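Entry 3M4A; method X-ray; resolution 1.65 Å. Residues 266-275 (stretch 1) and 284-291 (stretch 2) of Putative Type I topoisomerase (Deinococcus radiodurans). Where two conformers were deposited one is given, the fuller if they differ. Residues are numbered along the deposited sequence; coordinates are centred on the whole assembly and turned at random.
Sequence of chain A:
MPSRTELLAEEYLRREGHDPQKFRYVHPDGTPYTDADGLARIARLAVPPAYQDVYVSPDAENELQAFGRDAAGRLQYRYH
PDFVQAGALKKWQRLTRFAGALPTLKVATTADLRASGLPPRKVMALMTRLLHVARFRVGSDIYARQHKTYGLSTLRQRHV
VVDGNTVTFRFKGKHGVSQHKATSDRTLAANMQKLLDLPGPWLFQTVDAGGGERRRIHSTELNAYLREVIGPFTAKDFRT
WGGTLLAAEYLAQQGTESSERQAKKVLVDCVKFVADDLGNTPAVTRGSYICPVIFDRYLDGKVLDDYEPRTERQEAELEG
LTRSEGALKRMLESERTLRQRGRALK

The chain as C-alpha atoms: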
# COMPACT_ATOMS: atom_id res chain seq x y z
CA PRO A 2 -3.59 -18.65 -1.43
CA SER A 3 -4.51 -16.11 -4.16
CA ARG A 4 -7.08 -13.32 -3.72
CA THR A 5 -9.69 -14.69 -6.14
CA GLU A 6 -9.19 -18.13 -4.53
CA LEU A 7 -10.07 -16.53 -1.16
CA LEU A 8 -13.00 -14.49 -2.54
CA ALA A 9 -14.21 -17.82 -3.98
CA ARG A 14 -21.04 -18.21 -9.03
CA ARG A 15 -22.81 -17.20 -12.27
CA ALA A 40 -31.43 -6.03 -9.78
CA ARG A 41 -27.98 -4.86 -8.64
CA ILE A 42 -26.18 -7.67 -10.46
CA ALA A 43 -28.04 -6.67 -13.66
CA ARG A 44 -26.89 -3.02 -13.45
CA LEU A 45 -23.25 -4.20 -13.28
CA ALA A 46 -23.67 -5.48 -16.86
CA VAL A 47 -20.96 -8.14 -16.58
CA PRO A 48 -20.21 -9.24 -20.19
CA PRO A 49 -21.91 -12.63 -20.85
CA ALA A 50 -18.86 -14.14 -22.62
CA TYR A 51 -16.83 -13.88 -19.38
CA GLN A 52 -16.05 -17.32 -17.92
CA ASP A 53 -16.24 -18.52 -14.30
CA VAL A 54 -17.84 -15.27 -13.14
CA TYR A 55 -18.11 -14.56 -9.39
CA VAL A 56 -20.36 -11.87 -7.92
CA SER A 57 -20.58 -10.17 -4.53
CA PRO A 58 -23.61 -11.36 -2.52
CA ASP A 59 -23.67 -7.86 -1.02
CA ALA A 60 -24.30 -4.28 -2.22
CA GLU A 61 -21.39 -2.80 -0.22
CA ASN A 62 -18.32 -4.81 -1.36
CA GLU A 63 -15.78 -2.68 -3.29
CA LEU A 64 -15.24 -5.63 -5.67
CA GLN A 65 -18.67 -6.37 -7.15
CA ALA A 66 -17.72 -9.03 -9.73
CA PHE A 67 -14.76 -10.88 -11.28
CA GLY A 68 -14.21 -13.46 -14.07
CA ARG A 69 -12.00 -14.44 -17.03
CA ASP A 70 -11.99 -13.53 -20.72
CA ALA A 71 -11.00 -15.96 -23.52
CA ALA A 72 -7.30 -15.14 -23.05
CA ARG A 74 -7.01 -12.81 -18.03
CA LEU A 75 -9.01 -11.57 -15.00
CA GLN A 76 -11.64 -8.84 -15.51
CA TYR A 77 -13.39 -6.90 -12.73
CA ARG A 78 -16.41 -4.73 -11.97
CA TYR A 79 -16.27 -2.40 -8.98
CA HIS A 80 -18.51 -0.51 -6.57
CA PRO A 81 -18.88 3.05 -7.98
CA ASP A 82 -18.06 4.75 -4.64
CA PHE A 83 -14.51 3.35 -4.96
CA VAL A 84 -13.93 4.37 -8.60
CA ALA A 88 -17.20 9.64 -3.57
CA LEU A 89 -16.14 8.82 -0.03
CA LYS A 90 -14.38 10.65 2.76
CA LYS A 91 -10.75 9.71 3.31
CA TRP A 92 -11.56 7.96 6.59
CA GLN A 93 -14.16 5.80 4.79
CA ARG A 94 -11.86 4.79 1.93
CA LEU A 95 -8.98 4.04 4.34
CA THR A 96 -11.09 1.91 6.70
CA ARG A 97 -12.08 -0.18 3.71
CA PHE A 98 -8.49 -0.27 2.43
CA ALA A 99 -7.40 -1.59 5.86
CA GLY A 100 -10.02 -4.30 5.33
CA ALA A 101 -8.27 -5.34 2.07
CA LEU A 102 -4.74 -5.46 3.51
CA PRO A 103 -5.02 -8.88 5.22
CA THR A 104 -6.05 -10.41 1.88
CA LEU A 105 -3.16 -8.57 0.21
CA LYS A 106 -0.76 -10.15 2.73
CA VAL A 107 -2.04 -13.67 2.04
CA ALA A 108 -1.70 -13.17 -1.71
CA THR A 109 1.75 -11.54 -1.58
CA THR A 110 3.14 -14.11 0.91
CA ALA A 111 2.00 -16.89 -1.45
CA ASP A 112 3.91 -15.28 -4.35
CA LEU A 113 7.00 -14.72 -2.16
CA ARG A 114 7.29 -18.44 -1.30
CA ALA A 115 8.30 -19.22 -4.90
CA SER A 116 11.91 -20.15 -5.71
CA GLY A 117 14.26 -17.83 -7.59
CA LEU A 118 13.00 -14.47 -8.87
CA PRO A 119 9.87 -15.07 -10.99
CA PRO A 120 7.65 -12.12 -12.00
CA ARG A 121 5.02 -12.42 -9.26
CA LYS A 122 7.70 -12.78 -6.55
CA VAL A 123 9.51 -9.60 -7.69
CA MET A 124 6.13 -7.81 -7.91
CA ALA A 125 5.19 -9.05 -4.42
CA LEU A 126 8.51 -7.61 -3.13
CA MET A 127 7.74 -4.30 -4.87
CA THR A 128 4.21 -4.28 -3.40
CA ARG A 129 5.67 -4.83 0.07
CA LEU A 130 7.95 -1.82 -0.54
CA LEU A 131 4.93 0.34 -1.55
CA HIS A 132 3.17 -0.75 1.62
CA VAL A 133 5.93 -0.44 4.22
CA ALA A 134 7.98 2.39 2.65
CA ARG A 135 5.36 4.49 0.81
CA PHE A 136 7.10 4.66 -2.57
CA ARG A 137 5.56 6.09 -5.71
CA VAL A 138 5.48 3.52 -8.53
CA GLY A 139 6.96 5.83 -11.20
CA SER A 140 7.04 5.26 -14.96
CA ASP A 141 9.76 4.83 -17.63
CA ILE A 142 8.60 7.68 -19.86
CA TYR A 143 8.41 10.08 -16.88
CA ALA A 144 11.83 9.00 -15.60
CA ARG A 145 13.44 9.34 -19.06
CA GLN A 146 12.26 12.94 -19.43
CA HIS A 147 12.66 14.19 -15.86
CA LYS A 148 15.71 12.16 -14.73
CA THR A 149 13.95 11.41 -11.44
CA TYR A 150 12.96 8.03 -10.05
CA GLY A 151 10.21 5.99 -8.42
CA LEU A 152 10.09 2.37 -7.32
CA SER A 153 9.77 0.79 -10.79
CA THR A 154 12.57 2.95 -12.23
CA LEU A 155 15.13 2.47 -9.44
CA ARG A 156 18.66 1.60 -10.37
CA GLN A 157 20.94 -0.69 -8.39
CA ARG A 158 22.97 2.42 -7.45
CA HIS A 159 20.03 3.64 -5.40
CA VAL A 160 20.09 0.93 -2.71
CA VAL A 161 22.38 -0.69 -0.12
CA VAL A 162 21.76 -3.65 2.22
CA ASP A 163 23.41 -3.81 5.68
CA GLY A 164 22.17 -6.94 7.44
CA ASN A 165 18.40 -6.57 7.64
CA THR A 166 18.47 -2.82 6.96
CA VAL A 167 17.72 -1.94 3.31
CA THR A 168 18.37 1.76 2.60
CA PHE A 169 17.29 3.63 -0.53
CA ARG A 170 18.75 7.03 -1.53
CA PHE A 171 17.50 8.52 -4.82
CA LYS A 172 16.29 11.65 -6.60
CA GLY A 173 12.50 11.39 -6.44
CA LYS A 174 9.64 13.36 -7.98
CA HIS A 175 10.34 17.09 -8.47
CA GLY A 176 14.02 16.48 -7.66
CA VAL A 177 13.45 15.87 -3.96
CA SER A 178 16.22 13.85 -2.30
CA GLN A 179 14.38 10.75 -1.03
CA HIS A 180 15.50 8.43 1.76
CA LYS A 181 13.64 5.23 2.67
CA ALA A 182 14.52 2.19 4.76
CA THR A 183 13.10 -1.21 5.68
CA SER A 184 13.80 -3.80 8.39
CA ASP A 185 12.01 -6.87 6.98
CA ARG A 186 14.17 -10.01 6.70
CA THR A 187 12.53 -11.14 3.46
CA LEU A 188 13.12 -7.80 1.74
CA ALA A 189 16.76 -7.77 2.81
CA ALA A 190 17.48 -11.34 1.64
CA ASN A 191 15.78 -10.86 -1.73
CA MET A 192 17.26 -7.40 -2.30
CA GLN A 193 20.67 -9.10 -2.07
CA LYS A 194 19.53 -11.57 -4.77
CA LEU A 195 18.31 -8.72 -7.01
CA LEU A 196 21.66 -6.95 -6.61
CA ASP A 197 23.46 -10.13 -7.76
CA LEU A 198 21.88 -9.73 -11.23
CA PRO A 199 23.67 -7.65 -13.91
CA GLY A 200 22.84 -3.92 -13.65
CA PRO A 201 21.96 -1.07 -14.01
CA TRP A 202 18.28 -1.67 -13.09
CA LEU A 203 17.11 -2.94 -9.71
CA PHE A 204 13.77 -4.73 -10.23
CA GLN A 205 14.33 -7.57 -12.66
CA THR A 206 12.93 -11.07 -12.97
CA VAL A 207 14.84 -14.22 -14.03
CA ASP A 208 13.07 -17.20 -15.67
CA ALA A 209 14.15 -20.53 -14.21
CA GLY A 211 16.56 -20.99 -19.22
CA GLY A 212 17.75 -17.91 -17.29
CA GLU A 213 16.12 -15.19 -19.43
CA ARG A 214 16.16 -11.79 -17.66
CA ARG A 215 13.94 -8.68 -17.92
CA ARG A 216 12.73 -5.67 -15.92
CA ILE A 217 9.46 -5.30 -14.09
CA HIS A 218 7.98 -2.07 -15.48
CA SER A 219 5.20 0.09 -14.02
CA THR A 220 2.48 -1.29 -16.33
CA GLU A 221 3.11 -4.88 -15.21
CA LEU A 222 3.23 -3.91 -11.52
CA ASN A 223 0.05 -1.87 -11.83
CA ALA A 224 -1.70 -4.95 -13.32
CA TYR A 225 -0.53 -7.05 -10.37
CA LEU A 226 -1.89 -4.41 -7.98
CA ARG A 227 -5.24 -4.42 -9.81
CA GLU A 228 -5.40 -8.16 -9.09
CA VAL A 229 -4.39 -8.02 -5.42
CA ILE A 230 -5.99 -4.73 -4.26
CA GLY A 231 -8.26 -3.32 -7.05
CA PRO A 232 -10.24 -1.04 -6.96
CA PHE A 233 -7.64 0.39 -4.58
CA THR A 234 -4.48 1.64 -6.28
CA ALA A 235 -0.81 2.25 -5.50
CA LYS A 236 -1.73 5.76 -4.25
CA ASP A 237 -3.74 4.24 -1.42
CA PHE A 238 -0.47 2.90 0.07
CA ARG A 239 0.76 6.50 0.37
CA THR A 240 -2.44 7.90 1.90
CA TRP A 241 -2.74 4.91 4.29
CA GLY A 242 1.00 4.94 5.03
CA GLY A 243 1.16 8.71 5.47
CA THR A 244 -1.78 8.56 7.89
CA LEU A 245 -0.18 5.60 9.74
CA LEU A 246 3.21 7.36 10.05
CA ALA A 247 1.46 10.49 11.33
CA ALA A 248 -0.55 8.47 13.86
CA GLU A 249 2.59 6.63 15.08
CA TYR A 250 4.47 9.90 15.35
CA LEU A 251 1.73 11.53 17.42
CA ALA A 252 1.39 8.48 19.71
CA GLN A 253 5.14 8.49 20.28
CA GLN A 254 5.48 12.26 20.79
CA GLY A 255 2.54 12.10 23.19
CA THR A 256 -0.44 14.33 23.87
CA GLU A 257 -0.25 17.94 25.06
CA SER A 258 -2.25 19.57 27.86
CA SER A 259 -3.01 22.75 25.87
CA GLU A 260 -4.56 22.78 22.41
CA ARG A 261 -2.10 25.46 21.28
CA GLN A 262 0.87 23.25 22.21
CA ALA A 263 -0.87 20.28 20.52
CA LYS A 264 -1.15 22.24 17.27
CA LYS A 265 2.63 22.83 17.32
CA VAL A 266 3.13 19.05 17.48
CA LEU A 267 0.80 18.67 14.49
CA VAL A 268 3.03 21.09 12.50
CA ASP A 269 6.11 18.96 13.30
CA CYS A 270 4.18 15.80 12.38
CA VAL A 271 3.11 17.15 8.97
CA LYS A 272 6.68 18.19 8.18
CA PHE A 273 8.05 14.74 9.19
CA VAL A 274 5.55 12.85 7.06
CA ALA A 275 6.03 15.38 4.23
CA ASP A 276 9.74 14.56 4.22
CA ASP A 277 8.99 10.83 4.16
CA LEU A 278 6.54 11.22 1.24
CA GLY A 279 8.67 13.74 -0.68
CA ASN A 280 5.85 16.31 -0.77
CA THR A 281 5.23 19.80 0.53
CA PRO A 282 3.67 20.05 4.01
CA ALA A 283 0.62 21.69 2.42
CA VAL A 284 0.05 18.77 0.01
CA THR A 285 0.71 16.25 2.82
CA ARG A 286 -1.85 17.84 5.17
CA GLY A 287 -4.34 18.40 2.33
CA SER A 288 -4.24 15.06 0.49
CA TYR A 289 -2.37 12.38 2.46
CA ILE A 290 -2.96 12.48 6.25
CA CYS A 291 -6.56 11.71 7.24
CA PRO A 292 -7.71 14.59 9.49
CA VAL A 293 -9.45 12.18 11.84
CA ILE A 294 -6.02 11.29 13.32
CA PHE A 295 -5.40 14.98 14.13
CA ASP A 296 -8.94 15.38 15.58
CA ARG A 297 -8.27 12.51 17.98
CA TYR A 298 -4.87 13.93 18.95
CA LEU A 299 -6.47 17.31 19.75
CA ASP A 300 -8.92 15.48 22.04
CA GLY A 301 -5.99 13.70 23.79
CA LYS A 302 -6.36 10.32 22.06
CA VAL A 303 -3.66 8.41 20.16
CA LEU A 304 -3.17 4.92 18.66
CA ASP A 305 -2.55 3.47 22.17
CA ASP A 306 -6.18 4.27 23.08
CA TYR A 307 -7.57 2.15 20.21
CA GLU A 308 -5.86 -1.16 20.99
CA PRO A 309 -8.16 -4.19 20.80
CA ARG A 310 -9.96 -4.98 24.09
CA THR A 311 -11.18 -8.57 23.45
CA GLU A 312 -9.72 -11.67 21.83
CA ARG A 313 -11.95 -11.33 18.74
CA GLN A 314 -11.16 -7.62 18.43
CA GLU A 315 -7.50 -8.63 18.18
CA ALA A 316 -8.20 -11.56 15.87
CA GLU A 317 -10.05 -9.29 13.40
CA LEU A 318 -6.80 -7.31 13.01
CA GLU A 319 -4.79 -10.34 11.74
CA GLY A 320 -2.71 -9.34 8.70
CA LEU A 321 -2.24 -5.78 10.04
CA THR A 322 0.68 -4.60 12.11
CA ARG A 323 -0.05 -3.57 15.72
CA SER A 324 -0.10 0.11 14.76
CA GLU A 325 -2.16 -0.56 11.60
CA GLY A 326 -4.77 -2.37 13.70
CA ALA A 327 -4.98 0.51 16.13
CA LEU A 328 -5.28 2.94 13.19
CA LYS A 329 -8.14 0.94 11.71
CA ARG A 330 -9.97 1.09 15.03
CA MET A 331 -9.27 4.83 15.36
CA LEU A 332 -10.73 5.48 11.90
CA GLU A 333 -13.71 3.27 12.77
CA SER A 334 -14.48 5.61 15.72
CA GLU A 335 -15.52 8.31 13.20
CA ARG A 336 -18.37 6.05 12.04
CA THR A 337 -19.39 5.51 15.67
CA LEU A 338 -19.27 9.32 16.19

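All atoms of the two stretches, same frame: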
# COMPACT_ATOMS: atom_id res chain seq x y z
N VAL A 266 2.71 20.43 17.73
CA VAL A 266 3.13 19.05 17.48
C VAL A 266 2.61 18.60 16.11
O VAL A 266 3.32 17.92 15.34
CB VAL A 266 2.66 18.06 18.57
CG1 VAL A 266 3.13 16.62 18.26
CG2 VAL A 266 3.15 18.49 19.97
N LEU A 267 1.38 18.99 15.79
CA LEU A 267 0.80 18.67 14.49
C LEU A 267 1.63 19.26 13.34
O LEU A 267 1.81 18.61 12.32
CB LEU A 267 -0.65 19.14 14.40
CG LEU A 267 -1.66 18.44 15.31
CD1 LEU A 267 -3.06 18.97 15.02
CD2 LEU A 267 -1.62 16.92 15.13
N VAL A 268 2.13 20.48 13.51
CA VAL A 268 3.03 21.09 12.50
C VAL A 268 4.27 20.22 12.29
O VAL A 268 4.61 19.90 11.15
CB VAL A 268 3.44 22.54 12.89
CG1 VAL A 268 4.57 23.06 11.98
CG2 VAL A 268 2.24 23.45 12.83
N ASP A 269 4.92 19.82 13.38
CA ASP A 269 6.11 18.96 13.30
C ASP A 269 5.80 17.62 12.62
O ASP A 269 6.60 17.11 11.84
CB ASP A 269 6.67 18.67 14.69
CG ASP A 269 7.36 19.88 15.31
OD1 ASP A 269 7.79 20.79 14.57
OD2 ASP A 269 7.49 19.89 16.55
N CYS A 270 4.64 17.06 12.96
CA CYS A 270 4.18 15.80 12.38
C CYS A 270 4.02 15.90 10.86
O CYS A 270 4.56 15.06 10.13
CB CYS A 270 2.86 15.39 13.03
SG CYS A 270 2.06 13.93 12.36
N VAL A 271 3.32 16.94 10.40
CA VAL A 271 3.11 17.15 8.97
C VAL A 271 4.44 17.27 8.23
O VAL A 271 4.60 16.71 7.16
CB VAL A 271 2.20 18.38 8.68
CG1 VAL A 271 2.17 18.69 7.18
CG2 VAL A 271 0.79 18.11 9.20
N LYS A 272 5.38 18.00 8.82
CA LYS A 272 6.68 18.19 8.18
C LYS A 272 7.49 16.88 8.13
O LYS A 272 8.18 16.63 7.14
CB LYS A 272 7.44 19.34 8.85
CG LYS A 272 6.69 20.66 8.72
CD LYS A 272 7.55 21.89 8.99
CE LYS A 272 7.98 21.95 10.44
NZ LYS A 272 8.38 23.33 10.85
N PHE A 273 7.36 16.04 9.15
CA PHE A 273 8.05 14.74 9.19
C PHE A 273 7.50 13.82 8.12
O PHE A 273 8.25 13.22 7.36
CB PHE A 273 7.92 14.10 10.58
CG PHE A 273 8.87 12.97 10.83
CD1 PHE A 273 9.97 13.14 11.66
CD2 PHE A 273 8.65 11.71 10.27
CE1 PHE A 273 10.85 12.10 11.90
CE2 PHE A 273 9.53 10.65 10.52
CZ PHE A 273 10.64 10.85 11.32
N VAL A 274 6.18 13.71 8.06
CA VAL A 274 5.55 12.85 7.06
C VAL A 274 5.78 13.40 5.64
O VAL A 274 5.96 12.64 4.68
CB VAL A 274 4.04 12.67 7.37
CG1 VAL A 274 3.33 11.85 6.27
CG2 VAL A 274 3.86 12.02 8.73
N ALA A 275 5.78 14.73 5.51
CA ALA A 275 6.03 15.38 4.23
C ALA A 275 7.40 15.00 3.70
O ALA A 275 7.55 14.72 2.51
CB ALA A 275 5.93 16.90 4.38
N VAL A 284 0.62 19.88 0.77
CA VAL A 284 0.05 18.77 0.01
C VAL A 284 -0.15 17.56 0.94
O VAL A 284 -1.11 16.81 0.80
CB VAL A 284 0.93 18.40 -1.19
CG1 VAL A 284 0.50 17.08 -1.82
CG2 VAL A 284 0.87 19.52 -2.23
N THR A 285 0.77 17.38 1.88
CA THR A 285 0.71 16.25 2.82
C THR A 285 -0.52 16.38 3.73
O THR A 285 -1.31 15.44 3.88
CB THR A 285 2.01 16.15 3.64
OG1 THR A 285 3.12 15.95 2.74
CG2 THR A 285 1.95 15.01 4.65
N ARG A 286 -0.70 17.57 4.31
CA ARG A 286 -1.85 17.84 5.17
C ARG A 286 -3.15 17.78 4.38
O ARG A 286 -4.16 17.24 4.85
CB ARG A 286 -1.71 19.19 5.88
CG ARG A 286 -2.62 19.40 7.11
CD ARG A 286 -2.09 20.47 8.07
NE ARG A 286 -2.76 20.42 9.37
CZ ARG A 286 -2.27 20.93 10.51
NH1 ARG A 286 -1.08 21.53 10.54
NH2 ARG A 286 -2.98 20.83 11.62
N GLY A 287 -3.14 18.33 3.16
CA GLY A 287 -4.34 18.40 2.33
C GLY A 287 -4.83 17.11 1.70
O GLY A 287 -6.04 16.92 1.55
N SER A 288 -3.91 16.22 1.31
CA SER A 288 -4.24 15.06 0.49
C SER A 288 -3.82 13.69 1.06
O SER A 288 -4.32 12.66 0.58
CB SER A 288 -3.60 15.20 -0.89
OG SER A 288 -4.15 16.29 -1.60
N TYR A 289 -2.92 13.66 2.04
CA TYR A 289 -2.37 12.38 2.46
C TYR A 289 -2.79 11.96 3.88
O TYR A 289 -3.29 10.86 4.05
CB TYR A 289 -0.84 12.34 2.24
CG TYR A 289 -0.50 12.25 0.77
CD1 TYR A 289 -0.28 13.40 0.00
CD2 TYR A 289 -0.44 11.02 0.13
CE1 TYR A 289 0.01 13.31 -1.36
CE2 TYR A 289 -0.14 10.92 -1.23
CZ TYR A 289 0.08 12.07 -1.97
OH TYR A 289 0.38 11.96 -3.32
N ILE A 290 -2.64 12.84 4.87
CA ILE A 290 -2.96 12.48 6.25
C ILE A 290 -4.45 12.67 6.50
O ILE A 290 -4.98 13.78 6.34
CB ILE A 290 -2.18 13.33 7.28
CG1 ILE A 290 -0.66 13.22 7.09
CG2 ILE A 290 -2.54 12.92 8.71
CD1 ILE A 290 0.14 14.21 7.90
N CYS A 291 -5.14 11.60 6.90
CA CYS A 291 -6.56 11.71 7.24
C CYS A 291 -6.74 12.61 8.47
O CYS A 291 -6.13 12.37 9.50
CB CYS A 291 -7.16 10.32 7.47
SG CYS A 291 -8.88 10.37 7.96

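The two helices cross almost at right angles: the axes of 266-275 and 284-289 make an angle of 84° and approach to 9.4 Å. The contact runs from Leu-267 to Ala-275 and buries 364 Å² over both sides. No hydrogen bond joins the stretches, so packing accounts for the contact.

The apolar contacts centre on Val-271, whose CA-to-CB bond points toward the other stretch and which loses 69 Å² to it, the most in its stretch. Val-271 CG2 lies 4.2 Å from CD1 of Ile-290, and the same Ile-290 CD1 is 4.2 Å from CB of Val-274. Val-271 and Val-274 stand three residues apart, close to one helical turn, so their compact branched side chains share a face and receive the longer Ile-290. That side chain, at chi1 -58° (m) and chi2 170° (t), carries its terminal methyl to both valines.

Thr-285 sits where the backbones come close. Thr-285 CA is 5.6 Å from CA of Ala-275, and Thr-285 OG1 comes within 3.3 Å of Ala-275 CA and 3.4 Å of Ala-275 CB; the single methyl of alanine takes little room here. The threonine's methyl, Thr-285 CG2, packs 3.8 Å from Val-274 CG1. Its buried hydroxyl is not left unsatisfied, being hydrogen-bonded elsewhere in the structure.

Arg-286, itself exposed, lies along Leu-267, Val-268 and Val-271 through its aliphatic length and guanidinium. Its CA-to-CB bond points sideways, but a nearly extended chain (chi1 to chi3 all t) brings the end nearer, and 81 Å² is covered. Arg-286 CD sits 3.9 Å from Val-271 CG2, while Arg-286 NH2 lies 3.9 Å from Leu-267 CD1. Val-268 CG2 meets the guanidinium at its edge, 4.5 Å from Arg-286 NH1. These are van der Waals contacts, with apolar side chains beside the charged end.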